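Computational Design of Enzyme (PDB 3TP4) is a computationally designed enzyme on a glycosyl hydrolase family 26 scaffold, probably intended to carry an activated serine in a designed catalytic triad. Local coordinates at residues V447-T452 against L458-E463; T200-R205 against V374-S379; D228-T233 against L264-E269; I270-G275 against A313-Y318; I73-Q78 against V145-D150. All blocks are in the same frame, centred on the assembly; numbering follows the deposited sequence.

Contact 1. Residues V447-T452 against L458-E463; sequences VTATAT and LDVTNE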
# COMPACT_ATOMS: atom_id res chain seq x y z
N VAL A 447 -19.33 -21.37 2.15
CA VAL A 447 -18.19 -22.27 1.99
C VAL A 447 -17.28 -22.10 3.21
O VAL A 447 -16.66 -21.05 3.39
CB VAL A 447 -17.42 -21.93 0.71
CG1 VAL A 447 -16.22 -22.87 0.53
CG2 VAL A 447 -18.34 -22.00 -0.49
N THR A 448 -17.24 -23.12 4.07
CA THR A 448 -16.51 -23.02 5.33
C THR A 448 -15.31 -23.95 5.35
O THR A 448 -15.47 -25.17 5.27
CB THR A 448 -17.42 -23.34 6.52
OG1 THR A 448 -18.51 -22.41 6.55
CG2 THR A 448 -16.65 -23.26 7.83
N ALA A 449 -14.12 -23.36 5.46
CA ALA A 449 -12.88 -24.12 5.55
C ALA A 449 -12.50 -24.34 7.00
O ALA A 449 -12.49 -23.40 7.80
CB ALA A 449 -11.76 -23.39 4.83
N THR A 450 -12.18 -25.59 7.33
CA THR A 450 -11.74 -25.91 8.68
C THR A 450 -10.38 -26.59 8.62
O THR A 450 -10.25 -27.72 8.12
CB THR A 450 -12.77 -26.80 9.38
OG1 THR A 450 -14.04 -26.15 9.38
CG2 THR A 450 -12.35 -27.11 10.82
N ALA A 451 -9.37 -25.90 9.13
CA ALA A 451 -8.01 -26.42 9.13
C ALA A 451 -7.63 -26.98 10.50
O ALA A 451 -7.82 -26.33 11.53
CB ALA A 451 -7.04 -25.33 8.71
N THR A 452 -7.09 -28.20 10.51
CA THR A 452 -6.55 -28.81 11.72
C THR A 452 -5.05 -28.56 11.75
O THR A 452 -4.30 -29.06 10.90
CB THR A 452 -6.85 -30.30 11.74
OG1 THR A 452 -8.27 -30.49 11.77
CG2 THR A 452 -6.22 -31.00 12.95
N LEU A 458 -8.55 -23.86 12.93
CA LEU A 458 -8.86 -22.54 12.40
C LEU A 458 -9.95 -22.67 11.36
O LEU A 458 -9.95 -23.62 10.58
CB LEU A 458 -7.61 -21.94 11.74
CG LEU A 458 -6.28 -22.05 12.50
CD1 LEU A 458 -5.13 -21.55 11.61
CD2 LEU A 458 -6.35 -21.27 13.82
N ASP A 459 -10.89 -21.73 11.34
CA ASP A 459 -11.89 -21.74 10.29
C ASP A 459 -12.23 -20.37 9.73
O ASP A 459 -11.85 -19.35 10.29
CB ASP A 459 -13.16 -22.51 10.68
CG ASP A 459 -13.81 -21.98 11.95
OD1 ASP A 459 -13.68 -20.78 12.26
OD2 ASP A 459 -14.48 -22.79 12.63
N VAL A 460 -12.93 -20.39 8.61
CA VAL A 460 -13.29 -19.18 7.90
C VAL A 460 -14.44 -19.57 6.98
O VAL A 460 -14.50 -20.71 6.51
CB VAL A 460 -12.10 -18.64 7.09
CG1 VAL A 460 -11.64 -19.68 6.04
CG2 VAL A 460 -12.45 -17.30 6.45
N THR A 461 -15.36 -18.63 6.76
CA THR A 461 -16.52 -18.84 5.90
C THR A 461 -16.60 -17.78 4.80
O THR A 461 -16.55 -16.58 5.08
CB THR A 461 -17.83 -18.83 6.70
OG1 THR A 461 -17.81 -19.89 7.66
CG2 THR A 461 -19.03 -19.03 5.78
N ASN A 462 -16.69 -18.23 3.55
CA ASN A 462 -16.97 -17.34 2.43
C ASN A 462 -18.40 -17.56 1.96
O ASN A 462 -18.88 -18.70 1.89
CB ASN A 462 -16.02 -17.58 1.25
CG ASN A 462 -14.64 -17.01 1.49
OD1 ASN A 462 -14.32 -16.55 2.59
ND2 ASN A 462 -13.81 -17.04 0.44
N GLU A 463 -19.07 -16.47 1.60
CA GLU A 463 -20.42 -16.56 1.05
C GLU A 463 -20.38 -16.27 -0.44
O GLU A 463 -19.95 -15.20 -0.86
CB GLU A 463 -21.35 -15.58 1.78
CG GLU A 463 -22.82 -15.91 1.63
CD GLU A 463 -23.66 -15.39 2.78
OE1 GLU A 463 -23.16 -14.53 3.54
OE2 GLU A 463 -24.81 -15.85 2.93
O HOH W 1 -15.38 -25.03 11.63

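Contact 2. Residues T200-R205 against V374-S379; sequences TVEYLR and VVHIAS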
# COMPACT_ATOMS: atom_id res chain seq x y z
N THR A 200 -1.13 -11.35 -2.99
CA THR A 200 0.02 -10.51 -3.29
C THR A 200 1.06 -10.61 -2.18
O THR A 200 2.28 -10.76 -2.44
CB THR A 200 -0.40 -9.05 -3.49
OG1 THR A 200 -1.20 -8.92 -4.67
CG2 THR A 200 0.82 -8.14 -3.61
N VAL A 201 0.59 -10.53 -0.94
CA VAL A 201 1.49 -10.57 0.21
C VAL A 201 2.13 -11.95 0.32
O VAL A 201 3.34 -12.07 0.54
CB VAL A 201 0.76 -10.26 1.52
CG1 VAL A 201 1.64 -10.64 2.69
CG2 VAL A 201 0.38 -8.78 1.61
N GLU A 202 1.32 -12.98 0.16
CA GLU A 202 1.80 -14.35 0.30
C GLU A 202 2.76 -14.73 -0.83
O GLU A 202 3.81 -15.33 -0.58
CB GLU A 202 0.59 -15.30 0.38
CG GLU A 202 -0.13 -15.18 1.72
CD GLU A 202 -1.58 -15.61 1.69
OE1 GLU A 202 -2.10 -15.94 0.60
OE2 GLU A 202 -2.20 -15.63 2.78
N TYR A 203 2.43 -14.36 -2.06
CA TYR A 203 3.34 -14.64 -3.18
C TYR A 203 4.70 -13.96 -2.95
O TYR A 203 5.73 -14.62 -3.01
CB TYR A 203 2.74 -14.22 -4.52
CG TYR A 203 3.58 -14.68 -5.70
CD1 TYR A 203 3.54 -16.00 -6.13
CD2 TYR A 203 4.43 -13.80 -6.37
CE1 TYR A 203 4.30 -16.44 -7.20
CE2 TYR A 203 5.21 -14.23 -7.44
CZ TYR A 203 5.14 -15.56 -7.85
OH TYR A 203 5.89 -16.03 -8.90
N LEU A 204 4.69 -12.67 -2.65
CA LEU A 204 5.94 -11.95 -2.43
C LEU A 204 6.72 -12.49 -1.22
O LEU A 204 7.91 -12.76 -1.32
CB LEU A 204 5.70 -10.44 -2.27
CG LEU A 204 5.27 -9.68 -3.54
CD1 LEU A 204 4.79 -8.30 -3.19
CD2 LEU A 204 6.40 -9.60 -4.59
N ARG A 205 6.04 -12.62 -0.09
CA ARG A 205 6.72 -13.01 1.15
C ARG A 205 7.04 -14.50 1.19
O ARG A 205 8.18 -14.90 1.39
CB ARG A 205 5.87 -12.64 2.37
CG ARG A 205 6.42 -13.13 3.72
CD ARG A 205 5.38 -13.00 4.85
NE ARG A 205 4.22 -13.87 4.60
CZ ARG A 205 3.00 -13.68 5.11
NH1 ARG A 205 2.75 -12.66 5.93
NH2 ARG A 205 2.01 -14.52 4.80
N VAL A 374 -3.26 -17.90 10.15
CA VAL A 374 -4.39 -17.36 9.40
C VAL A 374 -4.95 -18.39 8.42
O VAL A 374 -4.21 -19.20 7.87
CB VAL A 374 -3.97 -16.06 8.65
CG1 VAL A 374 -2.90 -16.36 7.61
CG2 VAL A 374 -5.18 -15.38 8.02
N VAL A 375 -6.27 -18.40 8.24
CA VAL A 375 -6.86 -19.21 7.19
C VAL A 375 -7.78 -18.33 6.34
O VAL A 375 -8.56 -17.52 6.86
CB VAL A 375 -7.59 -20.48 7.73
CG1 VAL A 375 -8.73 -20.13 8.70
CG2 VAL A 375 -8.11 -21.34 6.57
N HIS A 376 -7.65 -18.45 5.03
CA HIS A 376 -8.59 -17.78 4.14
C HIS A 376 -8.81 -18.60 2.87
O HIS A 376 -7.95 -19.38 2.44
CB HIS A 376 -8.17 -16.34 3.82
CG HIS A 376 -6.83 -16.23 3.16
ND1 HIS A 376 -6.69 -15.96 1.81
CD2 HIS A 376 -5.58 -16.31 3.67
CE1 HIS A 376 -5.40 -15.91 1.52
NE2 HIS A 376 -4.71 -16.11 2.62
N ILE A 377 -9.99 -18.43 2.28
CA ILE A 377 -10.35 -19.12 1.06
C ILE A 377 -10.04 -18.23 -0.13
O ILE A 377 -10.75 -17.26 -0.38
CB ILE A 377 -11.86 -19.48 1.05
CG1 ILE A 377 -12.17 -20.44 2.21
CG2 ILE A 377 -12.25 -20.10 -0.29
CD1 ILE A 377 -13.69 -20.53 2.61
N ALA A 378 -8.97 -18.55 -0.86
CA ALA A 378 -8.53 -17.73 -1.99
C ALA A 378 -9.48 -17.88 -3.17
O ALA A 378 -9.61 -16.97 -3.99
CB ALA A 378 -7.12 -18.12 -2.42
N SER A 379 -10.10 -19.05 -3.29
CA SER A 379 -11.13 -19.26 -4.29
C SER A 379 -12.09 -20.35 -3.87
O SER A 379 -11.67 -21.42 -3.40
CB SER A 379 -10.52 -19.56 -5.67
OG SER A 379 -9.83 -20.79 -5.68

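Contact 3. Residues D228-T233 against L264-E269; sequences DVYLRT and LRMIAE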
# COMPACT_ATOMS: atom_id res chain seq x y z
N ASP A 228 -16.74 1.47 9.51
CA ASP A 228 -17.19 0.34 8.70
C ASP A 228 -17.06 0.62 7.21
O ASP A 228 -16.82 -0.29 6.43
CB ASP A 228 -18.63 -0.06 9.06
CG ASP A 228 -18.75 -0.58 10.48
OD1 ASP A 228 -17.73 -1.06 11.03
OD2 ASP A 228 -19.86 -0.50 11.04
N VAL A 229 -17.21 1.88 6.81
CA VAL A 229 -16.99 2.23 5.42
C VAL A 229 -15.48 2.15 5.09
O VAL A 229 -15.07 1.56 4.08
CB VAL A 229 -17.57 3.63 5.10
CG1 VAL A 229 -17.33 3.99 3.66
CG2 VAL A 229 -19.08 3.67 5.44
N TYR A 230 -14.66 2.73 5.95
CA TYR A 230 -13.21 2.67 5.80
C TYR A 230 -12.71 1.22 5.73
O TYR A 230 -11.84 0.89 4.91
CB TYR A 230 -12.54 3.38 6.98
CG TYR A 230 -11.01 3.36 6.97
CD1 TYR A 230 -10.29 4.18 6.12
CD2 TYR A 230 -10.31 2.51 7.82
CE1 TYR A 230 -8.88 4.17 6.11
CE2 TYR A 230 -8.91 2.49 7.83
CZ TYR A 230 -8.21 3.32 6.97
OH TYR A 230 -6.83 3.31 6.99
N LEU A 231 -13.26 0.36 6.57
CA LEU A 231 -12.77 -1.02 6.63
C LEU A 231 -13.38 -2.00 5.62
O LEU A 231 -13.05 -3.18 5.64
CB LEU A 231 -12.94 -1.60 8.03
CG LEU A 231 -12.16 -0.87 9.12
CD1 LEU A 231 -12.60 -1.38 10.49
CD2 LEU A 231 -10.65 -1.04 8.92
N ARG A 232 -14.24 -1.51 4.72
CA ARG A 232 -14.90 -2.41 3.77
C ARG A 232 -13.92 -3.34 3.04
O ARG A 232 -14.19 -4.53 2.88
CB ARG A 232 -15.75 -1.63 2.75
CG ARG A 232 -17.22 -1.54 3.14
CD ARG A 232 -17.98 -0.43 2.39
NE ARG A 232 -18.47 -0.86 1.09
CZ ARG A 232 -19.30 -0.15 0.32
NH1 ARG A 232 -19.73 1.04 0.72
NH2 ARG A 232 -19.69 -0.64 -0.85
N THR A 233 -12.78 -2.79 2.61
CA THR A 233 -11.84 -3.54 1.80
C THR A 233 -10.57 -3.97 2.56
O THR A 233 -9.59 -4.38 1.95
CB THR A 233 -11.43 -2.73 0.54
OG1 THR A 233 -10.67 -1.57 0.93
CG2 THR A 233 -12.68 -2.28 -0.23
N LEU A 264 -8.48 11.38 9.94
CA LEU A 264 -7.13 11.18 10.47
C LEU A 264 -7.18 10.65 11.90
O LEU A 264 -6.36 9.82 12.28
CB LEU A 264 -6.28 12.47 10.34
CG LEU A 264 -5.83 12.83 8.91
CD1 LEU A 264 -5.15 14.19 8.85
CD2 LEU A 264 -4.88 11.76 8.33
N ARG A 265 -8.14 11.13 12.68
CA ARG A 265 -8.32 10.59 14.03
C ARG A 265 -8.66 9.13 13.94
O ARG A 265 -8.11 8.30 14.66
CB ARG A 265 -9.45 11.30 14.77
CG ARG A 265 -9.12 12.70 15.28
CD ARG A 265 -10.32 13.29 16.03
NE ARG A 265 -10.69 12.47 17.18
CZ ARG A 265 -10.28 12.71 18.43
NH1 ARG A 265 -9.48 13.73 18.67
NH2 ARG A 265 -10.67 11.93 19.43
N MSE A 266 -9.60 8.82 13.06
CA MSE A 266 -10.07 7.45 12.91
C MSE A 266 -8.95 6.48 12.57
O MSE A 266 -8.81 5.43 13.21
CB MSE A 266 -11.14 7.38 11.82
CG MSE A 266 -11.59 5.97 11.53
SE MSE A 266 -12.74 5.98 9.96
CE MSE A 266 -11.44 6.48 8.57
N ILE A 267 -8.14 6.79 11.56
CA ILE A 267 -7.09 5.85 11.19
C ILE A 267 -6.05 5.68 12.30
O ILE A 267 -5.53 4.58 12.48
CB ILE A 267 -6.43 6.16 9.82
CG1 ILE A 267 -5.56 7.41 9.88
CG2 ILE A 267 -7.50 6.26 8.71
CD1 ILE A 267 -4.73 7.59 8.60
N ALA A 268 -5.73 6.76 13.01
CA ALA A 268 -4.79 6.69 14.13
C ALA A 268 -5.36 5.79 15.23
O ALA A 268 -4.63 5.02 15.85
CB ALA A 268 -4.53 8.09 14.69
N GLU A 269 -6.67 5.90 15.46
CA GLU A 269 -7.33 5.11 16.50
C GLU A 269 -7.31 3.64 16.13
O GLU A 269 -7.02 2.79 16.97
CB GLU A 269 -8.77 5.58 16.69
CG GLU A 269 -8.90 6.87 17.49
CD GLU A 269 -10.33 7.41 17.49
OE1 GLU A 269 -11.23 6.75 16.91
OE2 GLU A 269 -10.55 8.49 18.06

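Contact 4. Residues I270-G275 against A313-Y318; sequences IADEKG and ASRNAY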
# COMPACT_ATOMS: atom_id res chain seq x y z
N ILE A 270 -7.61 3.34 14.87
CA ILE A 270 -7.60 1.95 14.41
C ILE A 270 -6.19 1.37 14.49
O ILE A 270 -5.98 0.26 14.97
CB ILE A 270 -8.17 1.83 12.98
CG1 ILE A 270 -9.65 2.23 12.98
CG2 ILE A 270 -8.00 0.40 12.46
CD1 ILE A 270 -10.24 2.40 11.59
N ALA A 271 -5.22 2.15 14.00
CA ALA A 271 -3.82 1.76 14.11
C ALA A 271 -3.46 1.47 15.57
O ALA A 271 -2.94 0.39 15.89
CB ALA A 271 -2.91 2.86 13.51
N ASP A 272 -3.73 2.42 16.45
CA ASP A 272 -3.41 2.24 17.87
C ASP A 272 -4.02 0.97 18.45
O ASP A 272 -3.36 0.23 19.19
CB ASP A 272 -3.83 3.45 18.70
CG ASP A 272 -2.95 4.66 18.45
OD1 ASP A 272 -1.89 4.51 17.79
OD2 ASP A 272 -3.31 5.76 18.91
N GLU A 273 -5.28 0.70 18.13
CA GLU A 273 -5.94 -0.50 18.65
C GLU A 273 -5.29 -1.77 18.13
O GLU A 273 -5.24 -2.78 18.82
CB GLU A 273 -7.43 -0.48 18.33
CG GLU A 273 -8.14 0.66 19.03
CD GLU A 273 -9.48 0.98 18.40
OE1 GLU A 273 -9.96 0.17 17.57
OE2 GLU A 273 -10.05 2.05 18.74
N LYS A 274 -4.76 -1.72 16.91
CA LYS A 274 -4.18 -2.93 16.31
C LYS A 274 -2.68 -3.04 16.56
O LYS A 274 -2.07 -4.04 16.21
CB LYS A 274 -4.48 -2.99 14.81
CG LYS A 274 -5.99 -3.13 14.48
CD LYS A 274 -6.26 -3.03 12.99
CE LYS A 274 -7.74 -3.25 12.66
NZ LYS A 274 -8.20 -4.61 13.07
N GLY A 275 -2.10 -2.02 17.17
CA GLY A 275 -0.66 -1.97 17.37
C GLY A 275 0.05 -1.77 16.04
O GLY A 275 1.15 -2.27 15.83
N ALA A 313 -5.50 12.99 15.62
CA ALA A 313 -5.25 13.14 14.19
C ALA A 313 -3.76 13.36 13.88
O ALA A 313 -3.27 13.01 12.81
CB ALA A 313 -6.09 14.27 13.61
N SER A 314 -3.04 13.98 14.81
CA SER A 314 -1.60 14.19 14.60
C SER A 314 -0.80 12.89 14.72
O SER A 314 0.38 12.85 14.36
CB SER A 314 -1.07 15.24 15.58
OG SER A 314 -1.17 14.75 16.90
N ARG A 315 -1.44 11.82 15.22
CA ARG A 315 -0.77 10.51 15.33
C ARG A 315 -0.67 9.77 13.99
O ARG A 315 -1.12 8.63 13.84
CB ARG A 315 -1.38 9.65 16.45
CG ARG A 315 -1.08 10.22 17.85
CD ARG A 315 -1.69 9.37 18.98
NE ARG A 315 -1.27 7.98 18.86
CZ ARG A 315 -0.02 7.56 19.01
NH1 ARG A 315 0.95 8.42 19.32
NH2 ARG A 315 0.26 6.27 18.86
N ASN A 316 -0.05 10.44 13.03
CA ASN A 316 0.13 9.91 11.69
C ASN A 316 1.55 10.13 11.18
O ASN A 316 2.10 11.22 11.28
CB ASN A 316 -0.94 10.49 10.77
CG ASN A 316 -2.26 9.77 10.92
OD1 ASN A 316 -2.35 8.59 10.59
ND2 ASN A 316 -3.26 10.44 11.48
N ALA A 317 2.14 9.08 10.63
CA ALA A 317 3.59 9.00 10.45
C ALA A 317 4.15 9.81 9.29
O ALA A 317 5.26 10.33 9.38
CB ALA A 317 4.01 7.55 10.32
N TYR A 318 3.41 9.87 8.18
CA TYR A 318 3.86 10.63 7.02
C TYR A 318 2.69 11.11 6.17
O TYR A 318 1.54 10.70 6.36
CB TYR A 318 4.87 9.83 6.17
CG TYR A 318 4.38 8.50 5.60
CD1 TYR A 318 4.58 7.31 6.29
CD2 TYR A 318 3.77 8.44 4.34
CE1 TYR A 318 4.15 6.09 5.77
CE2 TYR A 318 3.33 7.21 3.80
CZ TYR A 318 3.54 6.04 4.52
OH TYR A 318 3.11 4.83 4.02

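Contact 5. Residues I73-Q78 against V145-D150; sequences IIEGNQ and VAYLDD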
# COMPACT_ATOMS: atom_id res chain seq x y z
N ILE A 73 7.13 2.60 -13.11
CA ILE A 73 8.49 2.81 -13.58
C ILE A 73 9.06 1.58 -14.28
O ILE A 73 9.88 1.70 -15.19
CB ILE A 73 9.42 3.17 -12.42
CG1 ILE A 73 9.08 4.56 -11.87
CG2 ILE A 73 10.87 3.10 -12.84
CD1 ILE A 73 9.71 4.82 -10.56
N ILE A 74 8.64 0.41 -13.83
CA ILE A 74 9.13 -0.84 -14.41
C ILE A 74 8.61 -1.00 -15.84
O ILE A 74 9.28 -1.57 -16.70
CB ILE A 74 8.68 -2.05 -13.57
CG1 ILE A 74 9.41 -2.05 -12.22
CG2 ILE A 74 8.93 -3.36 -14.32
CD1 ILE A 74 8.71 -2.91 -11.17
N GLU A 75 7.40 -0.49 -16.08
CA GLU A 75 6.77 -0.58 -17.38
C GLU A 75 7.35 0.46 -18.33
O GLU A 75 7.06 0.46 -19.52
CB GLU A 75 5.26 -0.36 -17.24
CG GLU A 75 4.62 -1.15 -16.11
CD GLU A 75 3.33 -0.50 -15.61
OE1 GLU A 75 3.04 0.64 -16.02
OE2 GLU A 75 2.62 -1.13 -14.79
N GLY A 76 8.16 1.37 -17.78
CA GLY A 76 8.73 2.45 -18.55
C GLY A 76 7.71 3.54 -18.80
O GLY A 76 7.87 4.36 -19.71
N ASN A 77 6.64 3.56 -18.00
CA ASN A 77 5.58 4.55 -18.15
C ASN A 77 5.73 5.73 -17.18
O ASN A 77 4.83 6.57 -17.04
CB ASN A 77 4.20 3.90 -17.95
CG ASN A 77 3.94 2.77 -18.93
OD1 ASN A 77 4.62 2.64 -19.95
ND2 ASN A 77 2.94 1.95 -18.64
N GLN A 78 6.89 5.80 -16.53
CA GLN A 78 7.17 6.86 -15.57
C GLN A 78 8.67 6.90 -15.37
O GLN A 78 9.31 5.86 -15.21
CB GLN A 78 6.44 6.58 -14.25
CG GLN A 78 5.89 7.81 -13.56
CD GLN A 78 4.76 7.48 -12.58
OE1 GLN A 78 4.82 7.82 -11.40
NE2 GLN A 78 3.73 6.81 -13.09
N VAL A 145 1.09 -12.70 -11.63
CA VAL A 145 2.27 -13.36 -11.06
C VAL A 145 3.56 -12.81 -11.66
O VAL A 145 4.53 -12.58 -10.95
CB VAL A 145 2.21 -14.89 -11.23
CG1 VAL A 145 3.55 -15.52 -10.86
CG2 VAL A 145 1.11 -15.47 -10.38
N ALA A 146 3.58 -12.61 -12.97
CA ALA A 146 4.77 -12.08 -13.62
C ALA A 146 5.02 -10.65 -13.15
O ALA A 146 6.15 -10.25 -12.91
CB ALA A 146 4.63 -12.14 -15.13
N TYR A 147 3.95 -9.87 -13.01
CA TYR A 147 4.09 -8.52 -12.47
C TYR A 147 4.72 -8.55 -11.08
O TYR A 147 5.63 -7.77 -10.78
CB TYR A 147 2.74 -7.81 -12.42
CG TYR A 147 2.87 -6.30 -12.31
CD1 TYR A 147 2.66 -5.65 -11.09
CD2 TYR A 147 3.21 -5.54 -13.42
CE1 TYR A 147 2.77 -4.26 -11.00
CE2 TYR A 147 3.33 -4.16 -13.33
CZ TYR A 147 3.11 -3.53 -12.12
OH TYR A 147 3.24 -2.16 -12.05
N LEU A 148 4.24 -9.45 -10.23
CA LEU A 148 4.82 -9.60 -8.89
C LEU A 148 6.29 -10.06 -8.91
O LEU A 148 7.10 -9.59 -8.11
CB LEU A 148 3.96 -10.55 -8.03
CG LEU A 148 2.53 -10.06 -7.75
CD1 LEU A 148 1.72 -11.07 -6.93
CD2 LEU A 148 2.56 -8.73 -7.04
N ASP A 149 6.63 -10.98 -9.80
CA ASP A 149 8.03 -11.40 -9.96
C ASP A 149 8.95 -10.19 -10.17
O ASP A 149 10.04 -10.12 -9.60
CB ASP A 149 8.18 -12.36 -11.14
CG ASP A 149 7.61 -13.76 -10.87
OD1 ASP A 149 7.50 -14.16 -9.68
OD2 ASP A 149 7.28 -14.46 -11.85
N ASP A 150 8.52 -9.27 -11.02
CA ASP A 150 9.28 -8.06 -11.29
C ASP A 150 9.42 -7.24 -10.01
O ASP A 150 10.48 -6.67 -9.73
CB ASP A 150 8.58 -7.23 -12.37
CG ASP A 150 8.79 -7.79 -13.76
OD1 ASP A 150 9.73 -8.59 -13.94
OD2 ASP A 150 8.01 -7.43 -14.68

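Contact 1. Residues V447-T452 against L458-E463
Residues 447-452 and 458-463 are the two arms of an antiparallel beta hairpin in the Ig-like domain. Three hydrogen-bonded pairs join them: Val447 with Asn462, Ala449 with Val460, and Ala451 with Leu458. Each pair makes two backbone bonds. Val447 N reaches Asn462 O at 2.7 Å, and Ala451 N reaches Leu458 O at 2.8 Å. The bonds of the middle pair are more bent; Val460 N lies 3.1 Å from Ala449 O.

The non-hydrogen-bonded pairs carry polar side chains on one face. Thr448 OG1 and Thr461 OG1 hydrogen-bond at 2.8 Å, and either could donate. Both hydroxyls lie beside their own backbone N (chi1 -61° in each), which turns them to each other across the pair. A valine in place of Thr448 would probably leave the Thr461 hydroxyl without this partner. Next along, Thr450 and Asp459 lie side by side. A water bridges them, 2.8 Å from Thr450 OG1 and donating to Asp459 OD2 at 2.6 Å.

The other face is apolar in its middle, where Ala449 CB meets Val460 CG1 at 3.9 Å. This face packs on strands 374-379 and 391-398: Val460 touches Val375 and Ile377, and Ala449 touches Val395. Asn462 ND2 bonds to Pro380 O. Strand 402-411 pairs with the far edge of 447-452.

Contact 2. Residues T200-R205 against V374-S379
This is a domain-interface contact. Helix 190-207 of the glycosyl hydrolase barrel meets edge strand 374-379 of the Ig-like domain through a buried His-carboxylate hydrogen bond. Glu202 and His376 come from opposite directions and carry the contact between the two segments.

The polar part is one short bond, from His376 NE2 to Glu202 OE2 at 2.6 Å. It is fairly straight, with 161° at the hydrogen. The acid meets the ring at its edge, and the two planes are nearly coplanar, 25° apart. The Glu202 chain is extended beyond CG and spans the gap from the helix. His376 CG sits between the backbone N and the carbonyl carbon (chi1 60°), and from there NE2 faces the helix.

A second carboxylate holds the other ring nitrogen: His376 ND1 bonds to Glu195 on the same helix. With an acid at each nitrogen, the ring is fixed in rotation and would probably favour the doubly protonated, charged form.

The apolar and aromatic part comes from around the pair. Phe239 meets the His376 ring edge-to-face and also touches Glu202.

At the bond itself, Glu202 OE2 accepts through its syn lone pair, and it lies only 11° out of the His376 ring plane.

Contact 3. Residues D228-T233 against L264-E269
Tyr230 lies in the short helix 227-230 and meets Met266 and Ile267 of helix 254-274. Met266 is modelled as selenomethionine. From Tyr230 CB outward, the side chain runs past one neighbour and then the other. At its base, CB is 4.0 Å from Met266 SE. The methyl comes closer, with Met266 CE 3.5 Å from Tyr230 CG.

The phenol is placed there by its first torsion, with CG opposite the backbone N (chi1 178°). Met266 bends at chi3 (67°), which brings its methyl back to the near end of the ring. The selenium lies 5.1 Å from the ring centroid and 39° off the ring normal. This is an oblique Met-aromatic contact in the packing of the glycosyl hydrolase barrel, where both helices lie next to strand 242-249.

Toward the far end of the ring, Ile267 takes over. Its CG2 branch approaches Tyr230 CZ at 3.5 Å, and the two side chains cross at about a right angle. The same methyl is 3.5 Å from Tyr230 OH.

That buried hydroxyl is satisfied by the backbone: Tyr230 OH bonds to Gly244 O on strand 242-249. Trp217 and Phe223 each meet the tyrosine ring edge-to-face.

Contact 4. Residues I270-G275 against A313-Y318
Asp272 and Arg315 form a side-on, two-nitrogen salt bridge. Arg315 NH2 donates to Asp272 OD1 at 3.0 Å, and Arg315 NE donates to Asp272 OD2, also at 3.0 Å. Both bonds are straight, with angles of 168° and 160° at the hydrogens. The acid lies at the edge of the guanidinium, near its plane. The two flat groups are not coplanar; their planes stand 40° apart. Arg315 NE meets the syn lone pair of Asp272 OD2. Arg315 NH2 also comes from the syn side, but stands out of the carboxylate plane.

The arginine chain bends at chi3, which turns its NE edge toward the acid. Arg315 is the centre of an inverse gamma turn in the loop before strand 318-321. Asp272 sits in the last turn of helix 254-274, which ends at Gly275 in a Schellman motif. The bridge thus ties a helix end of the barrel to the loop leading into the strand 318-321.

A second arginine shares the acid, since Arg28 NH1 also pairs with Asp272 OD1. A leucine in place of Arg315 would probably leave Asp272 OD2 without its NE partner and take away one of the two arginines that pair with the acid.

Further out, Asn316 ND2 bonds to Ala313 O at 2.9 Å within the loop, and also to Leu264 O of helix 254-274. Arg28 NE also holds Arg315 O.

Contact 5. Residues I73-Q78 against V145-D150
The loop after strand 66-70 of the barrel meets helix 141-157 here. Its acid, Glu75, points its end at a tyrosine from the helix. Glu75 OE2 lies 3.0 Å from Tyr147 OH and near the ring plane, at the edge. It is also 3.4 Å from Tyr147 CE2. The carboxylate and ring planes are 52° apart, and the two side chains cross at about a right angle.

Tyr147 OH is also hydrogen-bonded to Thr71 OG1. Glu75 OE2 also accepts a hydrogen bond from Asn116 ND2. The hydroxyl and the acid therefore belong to a small polar cluster. The extended chain of Glu75 carries its carboxylate out to that cluster. With CG opposite the backbone N (chi1 -162°), the Tyr147 ring reaches off the helix and brings OH to the loop.

Beside this pair, Ile74 CG2 touches the acid of Asp150, with 4.2 Å to OD2. That oxygen is held in a salt bridge by Arg87, at the start of helix 87-104. Ile74 also packs on Arg87 and Ile91 of that helix.

Tyr147 lies near, without touching, a possible Ser-His-Glu triad. The setting is that of a TIM barrel, where loops after the strands border the active-site end.

Contacts 2 and 3 are buried, contacts 1 and 5 are partly buried, and contact 4 lies at the surface. Burial alone does not set their chemistry. Contact 3 is apolar and aromatic, while the equally buried contact 2 is one short polar bond. Contact 4 is a two-nitrogen salt bridge. Contact 1 relies on backbone bonding, and contact 5 mixes a shared polar cluster with an isoleucine against an acid. Contacts 3 and 4 share helix 254-274. Contacts 1 and 2 reach the same Ig-like sheet. Contact 2 also touches contact 5, where Tyr203 OH meets Asp149 OD1. Contacts 3 and 5 lie on opposite sides of the chain's centre, about 30 Å apart between centres.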